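Local coordinates for LPP20 lipofamily protein (Helicobacter pylori R046Wa, PDB 4KZS) that is a secreted protein of unknown function, possibly linked to the outer membrane and the Tol-Pal system, at residues 32-35 / 36-39; 88-92 / 93-97. All coordinates share one frame; numbering follows the deposited sequence.

Interaction 1: residues 32-35 / 36-39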
loop_
_atom_site.group_PDB
_atom_site.type_symbol
_atom_site.label_atom_id
_atom_site.label_comp_id
_atom_site.label_asym_id
_atom_site.label_seq_id
_atom_site.Cartn_x
_atom_site.Cartn_y
_atom_site.Cartn_z
ATOM N N SER A 32 7.306 10.906 26.986
ATOM C CA SER A 32 8.601 11.487 26.778
ATOM C C SER A 32 9.325 10.668 25.717
ATOM O O SER A 32 9.685 11.214 24.657
ATOM C CB SER A 32 9.363 11.562 28.100
ATOM O OG SER A 32 10.644 12.095 27.901
ATOM N N LYS A 33 9.493 9.363 25.994
ATOM C CA LYS A 33 9.987 8.391 25.005
ATOM C C LYS A 33 9.429 8.678 23.620
ATOM O O LYS A 33 10.214 8.913 22.668
ATOM C CB LYS A 33 9.702 6.947 25.444
ATOM C CG LYS A 33 10.610 6.500 26.583
ATOM C CD LYS A 33 10.518 5.016 26.963
ATOM C CE LYS A 33 10.597 4.867 28.513
ATOM N NZ LYS A 33 10.734 3.493 29.114
ATOM N N GLN A 34 8.096 8.748 23.500
ATOM C CA GLN A 34 7.511 9.006 22.178
ATOM C C GLN A 34 7.919 10.332 21.566
ATOM O O GLN A 34 8.221 10.368 20.366
ATOM C CB GLN A 34 6.008 8.861 22.148
ATOM C CG GLN A 34 5.503 7.473 22.552
ATOM C CD GLN A 34 6.133 6.287 21.785
ATOM O OE1 GLN A 34 6.449 6.363 20.577
ATOM N NE2 GLN A 34 6.295 5.170 22.492
ATOM N N LYS A 35 7.977 11.407 22.361
ATOM C CA LYS A 35 8.303 12.740 21.774
ATOM C C LYS A 35 9.770 12.616 21.310
ATOM O O LYS A 35 10.118 13.133 20.263
ATOM C CB LYS A 35 7.978 13.963 22.713
ATOM C CG LYS A 35 8.239 15.428 22.198
ATOM C CD LYS A 35 8.501 16.536 23.313
ATOM C CE LYS A 35 9.305 17.820 22.874
ATOM N NZ LYS A 35 9.840 18.868 23.851
ATOM N N ALA A 36 10.600 11.851 22.025
ATOM C CA ALA A 36 12.016 11.795 21.677
ATOM C C ALA A 36 12.256 10.976 20.379
ATOM O O ALA A 36 13.064 11.377 19.553
ATOM C CB ALA A 36 12.809 11.258 22.849
ATOM N N LEU A 37 11.559 9.854 20.166
ATOM C CA LEU A 37 11.688 9.133 18.872
ATOM C C LEU A 37 11.239 9.992 17.725
ATOM O O LEU A 37 11.908 10.090 16.678
ATOM C CB LEU A 37 10.768 7.931 18.771
ATOM C CG LEU A 37 11.051 6.596 19.411
ATOM C CD1 LEU A 37 10.291 5.600 18.548
ATOM C CD2 LEU A 37 12.544 6.327 19.405
ATOM N N ALA A 38 10.038 10.550 17.873
ATOM C CA ALA A 38 9.503 11.396 16.834
ATOM C C ALA A 38 10.605 12.363 16.480
ATOM O O ALA A 38 11.026 12.456 15.320
ATOM C CB ALA A 38 8.302 12.125 17.346
ATOM N N ASP A 39 11.162 13.007 17.503
ATOM C CA ASP A 39 12.132 14.029 17.241
ATOM C C ASP A 39 13.366 13.447 16.590
ATOM O O ASP A 39 14.025 14.097 15.773
ATOM C CB ASP A 39 12.453 14.821 18.490
ATOM C CG ASP A 39 13.532 15.818 18.252
ATOM O OD1 ASP A 39 13.388 16.658 17.327
ATOM O OD2 ASP A 39 14.548 15.731 18.962
#
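Ala36 sets its methyl group against the carbonyl oxygens of the preceding turn, CB lying 3.5 Å from Lys33 O, while its backbone N donates to Ser32 O. The next residue repeats the step, Leu37 N giving a bond to Lys33 O with an N-H...O angle of 162°. Leu37 turns its branched end back along the helix beside Gln34, whose bent chain brings OE1 to 4.4 Å from Leu37 CD1, a loose touch of amide and methyl. These eight residues make about two turns of the helix 29-53, which packs against the antiparallel sheet 19-26/94-102/84-91 in the LPP20 lipoprotein region. Ala38 N and Asp39 N continue the ladder to Gln34 O and Lys35 O, at 3.1 Å and 3.0 Å. Lys35 and Asp39, one turn apart, both send their side chains to the strand 19-26: with CG anti to the backbone N (chi1 -178°), the extended Lys35 chain carries NZ to Ser25 OG, and Asp39 OD2 accepts from Ser23 N. Ser32 and Ala36, also one turn apart, face strand 94-102, Ser32 OG bonding Thr97 OG1 and Ala36 touching the Thr97 side chain, whereas Gln34 NE2 turns back to Glu30 OE1.

Interaction 2: residues 88-92 / 93-97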
loop_
_atom_site.group_PDB
_atom_site.type_symbol
_atom_site.label_atom_id
_atom_site.label_comp_id
_atom_site.label_asym_id
_atom_site.label_seq_id
_atom_site.Cartn_x
_atom_site.Cartn_y
_atom_site.Cartn_z
ATOM N N GLN A 88 17.464 10.036 30.781
ATOM C CA GLN A 88 16.121 10.045 31.313
ATOM C C GLN A 88 16.125 10.771 32.648
ATOM O O GLN A 88 16.795 10.372 33.585
ATOM C CB GLN A 88 15.645 8.617 31.469
ATOM C CG GLN A 88 14.293 8.338 30.846
ATOM C CD GLN A 88 14.059 6.869 30.559
ATOM O OE1 GLN A 88 13.098 6.528 29.840
ATOM N NE2 GLN A 88 14.921 5.986 31.110
ATOM N N GLU A 89 15.401 11.872 32.712
ATOM C CA GLU A 89 15.298 12.683 33.909
ATOM C C GLU A 89 13.830 12.928 34.076
ATOM O O GLU A 89 13.059 12.899 33.096
ATOM C CB GLU A 89 15.924 14.072 33.716
ATOM C CG GLU A 89 17.276 14.129 33.054
ATOM C CD GLU A 89 18.357 13.671 33.982
ATOM O OE1 GLU A 89 18.384 14.166 35.127
ATOM O OE2 GLU A 89 19.180 12.829 33.563
ATOM N N VAL A 90 13.461 13.234 35.312
ATOM C CA VAL A 90 12.105 13.518 35.693
ATOM C C VAL A 90 12.197 14.477 36.863
ATOM O O VAL A 90 12.943 14.259 37.814
ATOM C CB VAL A 90 11.391 12.258 36.207
ATOM C CG1 VAL A 90 9.916 12.559 36.440
ATOM C CG2 VAL A 90 11.589 11.056 35.278
ATOM N N GLN A 91 11.420 15.538 36.807
ATOM C CA GLN A 91 11.464 16.492 37.861
ATOM C C GLN A 91 10.202 17.289 37.827
ATOM O O GLN A 91 9.738 17.718 36.749
ATOM C CB GLN A 91 12.648 17.416 37.654
ATOM C CG GLN A 91 13.151 17.937 38.945
ATOM C CD GLN A 91 13.615 16.811 39.806
ATOM O OE1 GLN A 91 14.686 16.250 39.578
ATOM N NE2 GLN A 91 12.815 16.465 40.811
ATOM N N LYS A 92 9.629 17.481 39.011
ATOM C CA LYS A 92 8.429 18.298 39.141
ATOM C C LYS A 92 7.333 17.890 38.140
ATOM O O LYS A 92 6.499 18.718 37.730
ATOM C CB LYS A 92 8.765 19.794 38.970
ATOM C CG LYS A 92 9.398 20.438 40.186
ATOM C CD LYS A 92 8.442 20.274 41.339
ATOM C CE LYS A 92 9.094 20.386 42.707
ATOM N NZ LYS A 92 8.004 20.692 43.700
ATOM N N GLY A 93 7.322 16.617 37.755
ATOM C CA GLY A 93 6.242 16.130 36.930
ATOM C C GLY A 93 6.579 16.034 35.457
ATOM O O GLY A 93 5.926 15.294 34.720
ATOM N N ILE A 94 7.573 16.780 35.000
ATOM C CA ILE A 94 7.933 16.602 33.616
ATOM C C ILE A 94 9.063 15.588 33.427
ATOM O O ILE A 94 9.986 15.490 34.248
ATOM C CB ILE A 94 8.198 17.915 32.897
ATOM C CG1 ILE A 94 9.551 18.426 33.259
ATOM C CG2 ILE A 94 7.123 18.950 33.235
ATOM C CD1 ILE A 94 10.115 19.252 32.136
ATOM N N TYR A 95 8.939 14.804 32.358
ATOM C CA TYR A 95 9.925 13.797 32.023
ATOM C C TYR A 95 10.695 14.226 30.787
ATOM O O TYR A 95 10.178 14.984 29.921
ATOM C CB TYR A 95 9.240 12.466 31.807
ATOM C CG TYR A 95 8.403 12.050 32.982
ATOM C CD1 TYR A 95 7.237 12.758 33.340
ATOM C CD2 TYR A 95 8.774 10.937 33.751
ATOM C CE1 TYR A 95 6.479 12.367 34.450
ATOM C CE2 TYR A 95 8.032 10.532 34.857
ATOM C CZ TYR A 95 6.894 11.244 35.197
ATOM O OH TYR A 95 6.211 10.794 36.296
ATOM N N TYR A 96 11.934 13.760 30.715
ATOM C CA TYR A 96 12.781 14.063 29.577
ATOM C C TYR A 96 13.430 12.762 29.188
ATOM O O TYR A 96 13.827 11.959 30.057
ATOM C CB TYR A 96 13.847 15.104 29.968
ATOM C CG TYR A 96 14.946 15.319 28.943
ATOM C CD1 TYR A 96 14.823 16.270 27.947
ATOM C CD2 TYR A 96 16.137 14.586 28.998
ATOM C CE1 TYR A 96 15.845 16.474 27.021
ATOM C CE2 TYR A 96 17.161 14.801 28.078
ATOM C CZ TYR A 96 16.992 15.737 27.106
ATOM O OH TYR A 96 17.982 15.925 26.218
ATOM N N THR A 97 13.550 12.553 27.883
ATOM C CA THR A 97 14.171 11.346 27.311
ATOM C C THR A 97 15.030 11.823 26.137
ATOM O O THR A 97 14.641 12.744 25.338
ATOM C CB THR A 97 13.104 10.340 26.820
ATOM O OG1 THR A 97 12.261 9.941 27.912
ATOM C CG2 THR A 97 13.726 9.081 26.284
#
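Val90 packs over one face of the Tyr95 ring, its CG1 3.4 Å from the ring centroid and 21° off the normal, a CH-pi contact. The valine branch does the touching: CG1, anti to the backbone N (chi1 -173°), lies above the ring and toward its rim, while CG2 sits by the CD2 and CE2 side. The closest Val90-Tyr95 carbon contacts are shorter than carbons can sit, so the exact closeness is doubtful. The two residues form a non-hydrogen-bonded pair of an antiparallel beta hairpin, with Gln88 and Thr97 as the next such pair on the same face. There the side chains run side by side, Gln88 CG 3.9 Å from Thr97 OG1. This face meets the helix 29-53: Tyr95 touches Lys29 and Ser32, and Gln88 touches Lys29 and Lys33.

The other face, bearing Glu89, Gln91, Ile94 and Tyr96, is looser and largely exposed. Glu89 CG comes only to 4.2 Å from Tyr96 CD2, oblique to the ring, and the carboxylate leads away. Between the faces, Glu89 and Tyr96 exchange two backbone bonds, Tyr96 N to Glu89 O being the shorter at 2.8 Å. Gln91 and Ile94 exchange another two, closing a type I' turn through Lys92 and Gly93. Gly93 has a positive phi of 100°, where a side chain would be jammed against the preceding carbonyl oxygen. The Lys92 chain bends away from the turn at chi2.

Four backbone bonds therefore set the register of the hairpin end, leaving the exposed face with little side-chain contact across the strands, while Gln88, Tyr95 and Thr97 join the opposite face to the helix.

Overall arrangement
Interaction 1, two turns of the helix 29-53, and interaction 2, the end of the hairpin 84-91/94-102, have centres about 13 Å apart and meet directly. Ser32 OG and Thr97 OG1 lie 2.7 Å apart, a probable hydrogen bond joining helix to sheet, and Lys33 CE packs 3.3 Å from Gln88 OE1. The strand 19-26 completes the link: it pairs with 94-102 through backbone bonds of Tyr95 with Ala26 and Thr97 with Gly24, and also receives side chains from residues 32-39. Both contacts lie on the same side of the molecule; their centres lie about 26 Å and 38 Å from the centre of the chain, which places the turn of the hairpin towards an extremity of the elongated molecule.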